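Local coordinates for protein dihydropteridine reductase (Dictyostelium discoideum, PDB 3ORF) that reduces quinonoid dihydropteridine to the tetrahydro form with NADH or NADPH, and so probably supplies tetrahydrobiopterin, the cofactor of aromatic amino acid hydroxylases, at residues L134-A145 against L179-P190. Sequence-based numbering, arbitrary orientation.
Sequences LNQGGLFVLTGA and LPAGSTSLGILP. With NAD (nicotinamide-adenine-dinucleotide), chain E.
Neighbouring parallel strands of a Rossmann-type sheet meet here, 138-143 pairing with 184-190. Their ladder runs from Thr184 N on Gly138 O to Gly144 N, which gives its hydrogen to Ile188 O at 2.8 Å. On one face, Leu139 CD1 meets Leu186 CD1 at 4.0 Å, the two side chains crossing at about a right angle, and Val141 CG1 abuts Ile188 CG2; Trp223 of helix 213-225 packs on Leu139, Leu186 and Ile188. On the face of Phe140 and Ser185, with Phe140 CG opposite its backbone N (chi1 176°), Leu179 CD1 lies over the phenyl ring in a CH-pi contact, 4.1 Å from the centroid and displaced toward the rim. Before the strands, two type II turns pack together, and Gly137 N bonds to Ala181 O in the carbonyl plane. At the other end, Leu189 CG sits 3.6 Å from Ala145 C, CD1 approaches Gly144 CA, and CD2 lies 3.8 Å from Ala145 O. An alanine here, lacking CG and both methyls, would probably open a gap against the Gly144-Ala145 backbone. Pro190 CG lies 3.6 Å from NAD C4N, and Ala145 CB 3.2 Å from NAD C5N; Ala145 also touches Tyr158, the predicted proton acceptor. Carboxyl ends of parallel strands facing the nicotinamide are characteristic of the Rossmann fold of short-chain dehydrogenases/reductases.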
loop_
_atom_site.group_PDB
_atom_site.type_symbol
_atom_site.label_atom_id
_atom_site.label_comp_id
_atom_site.label_asym_id
_atom_site.label_seq_id
_atom_site.Cartn_x
_atom_site.Cartn_y
_atom_site.Cartn_z
ATOM N N LEU A 134 -3.701 12.265 19.772
ATOM C CA LEU A 134 -4.702 11.420 20.387
ATOM C C LEU A 134 -4.475 11.384 21.901
ATOM O O LEU A 134 -3.336 11.381 22.358
ATOM C CB LEU A 134 -4.656 10.022 19.784
ATOM C CG LEU A 134 -5.928 9.197 19.952
ATOM C CD1 LEU A 134 -7.079 9.870 19.179
ATOM C CD2 LEU A 134 -5.708 7.693 19.557
ATOM N N ASN A 135 -5.555 11.447 22.674
ATOM C CA ASN A 135 -5.477 11.275 24.128
ATOM C C ASN A 135 -5.333 9.789 24.428
ATOM O O ASN A 135 -5.792 8.890 23.637
ATOM C CB ASN A 135 -6.767 11.706 24.758
ATOM C CG ASN A 135 -6.834 13.212 25.042
ATOM O OD1 ASN A 135 -5.834 13.850 25.347
ATOM N ND2 ASN A 135 -8.025 13.779 24.878
ATOM N N GLN A 136 -4.712 9.505 25.560
ATOM C CA GLN A 136 -4.616 8.145 26.046
ATOM C C GLN A 136 -6.063 7.628 26.069
ATOM O O GLN A 136 -6.974 8.419 26.340
ATOM C CB GLN A 136 -3.970 8.081 27.457
ATOM C CG GLN A 136 -2.543 8.741 27.443
ATOM C CD GLN A 136 -1.729 8.521 28.723
ATOM O OE1 GLN A 136 -2.169 8.839 29.828
ATOM N NE2 GLN A 136 -0.545 7.982 28.564
ATOM N N GLY A 137 -6.250 6.330 25.815
ATOM C CA GLY A 137 -7.588 5.739 25.825
ATOM C C GLY A 137 -8.405 6.106 24.591
ATOM O O GLY A 137 -9.537 5.656 24.457
ATOM N N GLY A 138 -7.815 6.862 23.662
ATOM C CA GLY A 138 -8.542 7.391 22.472
ATOM C C GLY A 138 -8.977 6.352 21.443
ATOM O O GLY A 138 -8.529 5.184 21.465
ATOM N N LEU A 139 -9.830 6.769 20.517
ATOM C CA LEU A 139 -10.327 5.902 19.490
ATOM C C LEU A 139 -9.765 6.405 18.178
ATOM O O LEU A 139 -9.859 7.621 17.849
ATOM C CB LEU A 139 -11.833 6.005 19.399
ATOM C CG LEU A 139 -12.465 5.182 18.258
ATOM C CD1 LEU A 139 -12.204 3.703 18.524
ATOM C CD2 LEU A 139 -13.959 5.467 18.268
ATOM N N PHE A 140 -9.192 5.489 17.415
ATOM C CA PHE A 140 -8.551 5.886 16.191
ATOM C C PHE A 140 -9.087 5.041 15.032
ATOM O O PHE A 140 -8.865 3.817 14.992
ATOM C CB PHE A 140 -7.054 5.653 16.352
ATOM C CG PHE A 140 -6.268 5.923 15.124
ATOM C CD1 PHE A 140 -5.659 7.168 14.938
ATOM C CD2 PHE A 140 -6.097 4.938 14.172
ATOM C CE1 PHE A 140 -4.878 7.401 13.799
ATOM C CE2 PHE A 140 -5.352 5.181 13.050
ATOM C CZ PHE A 140 -4.758 6.418 12.856
ATOM N N VAL A 141 -9.763 5.660 14.078
ATOM C CA VAL A 141 -10.388 4.854 13.041
ATOM C C VAL A 141 -9.998 5.230 11.665
ATOM O O VAL A 141 -10.187 6.362 11.323
ATOM C CB VAL A 141 -11.918 4.920 13.149
ATOM C CG1 VAL A 141 -12.603 4.094 12.023
ATOM C CG2 VAL A 141 -12.324 4.328 14.506
ATOM N N LEU A 142 -9.502 4.262 10.847
ATOM C CA LEU A 142 -9.324 4.510 9.421
ATOM C C LEU A 142 -10.435 3.834 8.605
ATOM O O LEU A 142 -10.892 2.730 8.941
ATOM C CB LEU A 142 -7.946 3.995 8.952
ATOM C CG LEU A 142 -6.703 4.522 9.673
ATOM C CD1 LEU A 142 -5.362 4.089 8.995
ATOM C CD2 LEU A 142 -6.828 6.055 9.632
ATOM N N THR A 143 -10.845 4.474 7.507
ATOM C CA THR A 143 -11.737 3.866 6.499
ATOM C C THR A 143 -10.941 2.962 5.517
ATOM O O THR A 143 -10.065 3.449 4.732
ATOM C CB THR A 143 -12.520 4.923 5.747
ATOM O OG1 THR A 143 -13.190 5.765 6.739
ATOM C CG2 THR A 143 -13.628 4.230 4.936
ATOM N N GLY A 144 -11.234 1.647 5.564
ATOM C CA GLY A 144 -10.545 0.712 4.662
ATOM C C GLY A 144 -11.494 0.387 3.513
ATOM O O GLY A 144 -12.321 1.245 3.101
ATOM N N ALA A 145 -11.465 -0.872 3.036
ATOM C CA ALA A 145 -12.492 -1.292 2.086
ATOM C C ALA A 145 -12.785 -2.732 2.188
ATOM O O ALA A 145 -11.892 -3.537 2.160
ATOM C CB ALA A 145 -12.140 -0.894 0.626
ATOM N N LEU A 179 0.839 5.048 18.855
ATOM C CA LEU A 179 -0.327 5.692 19.363
ATOM C C LEU A 179 -0.253 5.614 20.937
ATOM O O LEU A 179 0.422 4.758 21.506
ATOM C CB LEU A 179 -1.568 4.952 18.831
ATOM C CG LEU A 179 -2.010 5.086 17.363
ATOM C CD1 LEU A 179 -3.434 4.546 17.151
ATOM C CD2 LEU A 179 -1.930 6.547 16.841
ATOM N N PRO A 180 -0.945 6.530 21.624
ATOM C CA PRO A 180 -0.803 6.608 23.081
ATOM C C PRO A 180 -1.317 5.354 23.779
ATOM O O PRO A 180 -2.080 4.594 23.181
ATOM C CB PRO A 180 -1.633 7.850 23.476
ATOM C CG PRO A 180 -2.379 8.289 22.212
ATOM C CD PRO A 180 -1.583 7.739 21.031
ATOM N N ALA A 181 -0.887 5.158 25.033
ATOM C CA ALA A 181 -1.386 4.052 25.872
ATOM C C ALA A 181 -2.935 3.943 25.860
ATOM O O ALA A 181 -3.647 4.992 25.859
ATOM C CB ALA A 181 -0.838 4.189 27.368
ATOM N N GLY A 182 -3.429 2.708 25.766
ATOM C CA GLY A 182 -4.840 2.388 25.881
ATOM C C GLY A 182 -5.718 2.740 24.689
ATOM O O GLY A 182 -6.926 2.578 24.736
ATOM N N SER A 183 -5.124 3.225 23.602
ATOM C CA SER A 183 -5.915 3.569 22.446
ATOM C C SER A 183 -6.300 2.327 21.668
ATOM O O SER A 183 -5.685 1.296 21.809
ATOM C CB SER A 183 -5.074 4.472 21.550
ATOM O OG SER A 183 -3.953 3.708 21.222
ATOM N N THR A 184 -7.264 2.459 20.778
ATOM C CA THR A 184 -7.811 1.346 20.011
ATOM C C THR A 184 -7.769 1.847 18.580
ATOM O O THR A 184 -8.294 2.930 18.309
ATOM C CB THR A 184 -9.283 1.108 20.373
ATOM O OG1 THR A 184 -9.349 0.550 21.675
ATOM C CG2 THR A 184 -9.945 0.093 19.430
ATOM N N SER A 185 -7.106 1.080 17.716
ATOM C CA SER A 185 -7.003 1.319 16.260
ATOM C C SER A 185 -7.979 0.318 15.567
ATOM O O SER A 185 -7.865 -0.903 15.807
ATOM C CB SER A 185 -5.574 1.018 15.844
ATOM O OG SER A 185 -5.352 1.031 14.432
ATOM N N LEU A 186 -8.931 0.845 14.764
ATOM C CA LEU A 186 -9.922 0.067 14.004
ATOM C C LEU A 186 -9.958 0.523 12.539
ATOM O O LEU A 186 -9.606 1.661 12.197
ATOM C CB LEU A 186 -11.345 0.287 14.594
ATOM C CG LEU A 186 -11.465 -0.141 16.054
ATOM C CD1 LEU A 186 -12.793 0.217 16.588
ATOM C CD2 LEU A 186 -11.121 -1.656 16.211
ATOM N N GLY A 187 -10.423 -0.365 11.676
ATOM C CA GLY A 187 -10.726 -0.034 10.328
ATOM C C GLY A 187 -12.220 -0.246 10.204
ATOM O O GLY A 187 -12.753 -1.213 10.785
ATOM N N ILE A 188 -12.917 0.639 9.472
ATOM C CA ILE A 188 -14.319 0.361 9.102
ATOM C C ILE A 188 -14.285 0.113 7.633
ATOM O O ILE A 188 -13.591 0.837 6.893
ATOM C CB ILE A 188 -15.299 1.512 9.455
ATOM C CG1 ILE A 188 -14.818 2.823 8.875
ATOM C CG2 ILE A 188 -15.533 1.566 10.981
ATOM C CD1 ILE A 188 -15.679 3.996 9.262
ATOM N N LEU A 189 -14.944 -0.978 7.215
ATOM C CA LEU A 189 -14.762 -1.530 5.881
ATOM C C LEU A 189 -16.173 -1.677 5.298
ATOM O O LEU A 189 -16.786 -2.721 5.397
ATOM C CB LEU A 189 -14.041 -2.919 5.895
ATOM C CG LEU A 189 -12.514 -3.077 5.746
ATOM C CD1 LEU A 189 -11.831 -2.367 6.908
ATOM C CD2 LEU A 189 -12.205 -4.567 5.758
ATOM N N PRO A 190 -16.661 -0.627 4.652
ATOM C CA PRO A 190 -18.007 -0.712 4.052
ATOM C C PRO A 190 -18.047 -1.587 2.783
ATOM O O PRO A 190 -17.052 -1.610 2.018
ATOM C CB PRO A 190 -18.357 0.755 3.718
ATOM C CG PRO A 190 -17.000 1.539 3.742
ATOM C CD PRO A 190 -15.926 0.615 4.363
HETATM P PA NAD E . -15.805 12.030 -0.723
HETATM O O1A NAD E . -15.086 12.128 -2.021
HETATM O O2A NAD E . -17.057 12.799 -0.482
HETATM O O5B NAD E . -14.782 12.635 0.411
HETATM C C5B NAD E . -13.448 12.339 0.611
HETATM C C4B NAD E . -12.833 13.589 1.265
HETATM O O4B NAD E . -11.416 13.293 1.440
HETATM C C3B NAD E . -12.887 14.776 0.267
HETATM O O3B NAD E . -13.182 15.952 0.984
HETATM C C2B NAD E . -11.450 14.968 -0.175
HETATM O O2B NAD E . -11.150 16.357 -0.391
HETATM C C1B NAD E . -10.695 14.467 1.073
HETATM N N9A NAD E . -9.319 13.960 0.813
HETATM C C8A NAD E . -8.951 13.224 -0.268
HETATM N N7A NAD E . -7.656 12.914 -0.106
HETATM C C5A NAD E . -7.187 13.478 1.050
HETATM C C6A NAD E . -5.931 13.508 1.732
HETATM N N6A NAD E . -4.820 12.947 1.194
HETATM N N1A NAD E . -5.829 14.161 2.926
HETATM C C2A NAD E . -6.886 14.782 3.434
HETATM N N3A NAD E . -8.082 14.765 2.809
HETATM C C4A NAD E . -8.260 14.154 1.617
HETATM O O3 NAD E . -15.943 10.485 -0.454
HETATM P PN NAD E . -16.887 9.722 0.488
HETATM O O1N NAD E . -17.958 9.221 -0.430
HETATM O O2N NAD E . -17.165 10.458 1.791
HETATM O O5D NAD E . -16.036 8.411 0.922
HETATM C C5D NAD E . -15.335 8.319 2.169
HETATM C C4D NAD E . -14.449 7.058 2.196
HETATM O O4D NAD E . -15.200 5.922 1.691
HETATM C C3D NAD E . -13.168 7.092 1.353
HETATM O O3D NAD E . -12.076 6.690 2.254
HETATM C C2D NAD E . -13.381 6.015 0.279
HETATM O O2D NAD E . -12.084 5.489 -0.046
HETATM C C1D NAD E . -14.175 5.025 1.159
HETATM N N1N NAD E . -14.810 3.667 0.836
HETATM C C2N NAD E . -16.119 3.477 0.208
HETATM C C3N NAD E . -16.572 2.128 -0.001
HETATM C C7N NAD E . -17.941 1.764 -0.640
HETATM O O7N NAD E . -18.001 0.862 -1.497
HETATM N N7N NAD E . -18.995 2.438 -0.133
HETATM C C4N NAD E . -15.781 1.031 0.419
HETATM C C5N NAD E . -14.547 1.236 1.048
HETATM C C6N NAD E . -14.078 2.525 1.247
HETATM O O HOH W 1 0.926 7.213 26.145
#